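Hypothetical protein PH0435 (Pyrococcus horikoshii, PDB 2YV4) probably acts as a Sua5-type threonylcarbamoyl-AMP synthase in tRNA modification, of which this is the C-terminal domain. Local coordinates at residues K25-R30 with V75-G80. Residues are numbered along the deposited sequence; the frame is centred on the assembly and turned at random.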
# COMPACT_ATOMS: atom_id res chain seq x y z
N LYS A 25 -4.78 -5.47 10.68
CA LYS A 25 -5.25 -6.35 11.74
C LYS A 25 -6.26 -7.34 11.17
O LYS A 25 -6.19 -8.54 11.45
CB LYS A 25 -5.90 -5.54 12.86
CG LYS A 25 -4.92 -4.75 13.70
CD LYS A 25 -5.66 -3.83 14.65
CE LYS A 25 -4.70 -2.95 15.43
NZ LYS A 25 -5.44 -1.98 16.28
N GLU A 26 -7.20 -6.84 10.36
CA GLU A 26 -8.21 -7.70 9.76
C GLU A 26 -7.59 -8.79 8.90
O GLU A 26 -7.94 -9.96 9.01
CB GLU A 26 -9.17 -6.87 8.91
CG GLU A 26 -10.25 -6.15 9.71
CD GLU A 26 -11.00 -5.12 8.88
OE1 GLU A 26 -11.11 -5.31 7.65
OE2 GLU A 26 -11.48 -4.12 9.46
N LEU A 27 -6.65 -8.40 8.03
CA LEU A 27 -6.00 -9.37 7.16
C LEU A 27 -5.21 -10.40 7.98
O LEU A 27 -5.26 -11.59 7.70
CB LEU A 27 -5.10 -8.64 6.17
CG LEU A 27 -5.88 -7.72 5.22
CD1 LEU A 27 -4.94 -6.93 4.33
CD2 LEU A 27 -6.83 -8.56 4.38
N LYS A 28 -4.49 -9.93 8.99
CA LYS A 28 -3.70 -10.84 9.83
C LYS A 28 -4.61 -11.86 10.51
O LYS A 28 -4.32 -13.06 10.48
CB LYS A 28 -2.93 -10.07 10.90
CG LYS A 28 -1.63 -9.44 10.43
CD LYS A 28 -0.89 -8.87 11.63
CE LYS A 28 0.45 -8.27 11.26
NZ LYS A 28 1.11 -7.69 12.47
N GLU A 29 -5.69 -11.39 11.11
CA GLU A 29 -6.62 -12.28 11.79
C GLU A 29 -7.19 -13.34 10.85
O GLU A 29 -7.62 -14.40 11.29
CB GLU A 29 -7.76 -11.48 12.43
CG GLU A 29 -8.71 -12.32 13.27
CD GLU A 29 -8.01 -13.06 14.41
OE1 GLU A 29 -7.41 -12.39 15.28
OE2 GLU A 29 -8.06 -14.31 14.43
N ARG A 30 -7.18 -13.04 9.55
CA ARG A 30 -7.69 -13.96 8.55
C ARG A 30 -6.59 -14.90 8.05
O ARG A 30 -6.87 -15.83 7.28
CB ARG A 30 -8.28 -13.20 7.36
CG ARG A 30 -9.63 -12.55 7.65
CD ARG A 30 -10.01 -11.59 6.54
NE ARG A 30 -9.97 -12.21 5.22
CZ ARG A 30 -10.06 -11.55 4.07
NH1 ARG A 30 -10.20 -10.23 4.08
NH2 ARG A 30 -10.02 -12.20 2.92
N VAL A 75 -1.37 -10.09 0.43
CA VAL A 75 -2.02 -8.84 0.09
C VAL A 75 -1.10 -7.65 0.36
O VAL A 75 -0.42 -7.60 1.39
CB VAL A 75 -3.32 -8.65 0.91
CG1 VAL A 75 -3.99 -7.32 0.55
CG2 VAL A 75 -4.27 -9.81 0.65
N VAL A 76 -1.07 -6.71 -0.58
CA VAL A 76 -0.25 -5.52 -0.46
C VAL A 76 -1.16 -4.30 -0.37
O VAL A 76 -2.02 -4.11 -1.23
CB VAL A 76 0.68 -5.34 -1.69
CG1 VAL A 76 1.40 -3.99 -1.62
CG2 VAL A 76 1.70 -6.46 -1.75
N ILE A 77 -0.99 -3.51 0.67
CA ILE A 77 -1.80 -2.30 0.83
C ILE A 77 -0.91 -1.13 0.45
O ILE A 77 0.18 -0.96 1.01
CB ILE A 77 -2.26 -2.11 2.29
CG1 ILE A 77 -3.15 -3.29 2.71
CG2 ILE A 77 -3.00 -0.78 2.43
CD1 ILE A 77 -3.52 -3.29 4.19
N ALA A 78 -1.35 -0.35 -0.53
CA ALA A 78 -0.58 0.81 -0.96
C ALA A 78 -1.27 2.04 -0.41
O ALA A 78 -2.45 2.27 -0.67
CB ALA A 78 -0.53 0.87 -2.49
N GLU A 79 -0.54 2.81 0.38
CA GLU A 79 -1.04 4.03 1.00
C GLU A 79 -1.24 5.10 -0.08
O GLU A 79 -0.29 5.46 -0.77
CB GLU A 79 -0.02 4.50 2.04
CG GLU A 79 -0.46 5.60 2.96
CD GLU A 79 0.63 5.96 3.95
OE1 GLU A 79 1.14 5.04 4.62
OE2 GLU A 79 0.98 7.16 4.04
N GLY A 80 -2.47 5.60 -0.22
CA GLY A 80 -2.74 6.62 -1.22
C GLY A 80 -3.37 7.87 -0.63
O GLY A 80 -4.57 8.11 -0.81
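L27, on the last turn of helix 13-29, meets V75 and I77 of strand 75-81 through a single methyl. From CB, which lies well short of the strand side chains, the L27 chain turns at chi1 -63°, with CG anti to the carbonyl carbon. L27 CG stays 5.1 Å from both V75 CG1 and I77 CD1. Of the two L27 branches, CD2 comes no closer than 4.7 Å, to V75 CG2, whereas CD1 makes the contact. L27 CD1 rests 3.9 Å from V75 CG1, the two side chains crossing at about a right angle. L27 CD1 also lies 3.9 Å from I77 CD1, where the side chains reach toward each other tip to tip. The directions to these two methyls from L27 CD1 are nearly perpendicular, one methyl touching both residues. I77 extends to meet it with chi2 173°, CD1 being carried outward at the end of CG1.

No hydrogen bond spans the two segments; the contact is wholly apolar and buried. V75 and I77 project from the same side of the strand, while V76 between them points away from the helix. V34 of the adjacent strand touches both L27 and I77, and L23 and V24, earlier on the helix, also pack on I77. Helix 13-29 links strands 5-11 and 34-38, between which strand 75-81 lies. The helix thus packs on the middle strand spanned by its own beta-alpha-beta crossover, a feature of parallel alpha/beta sheets such as this one, with strand order 3-2-4-1-5.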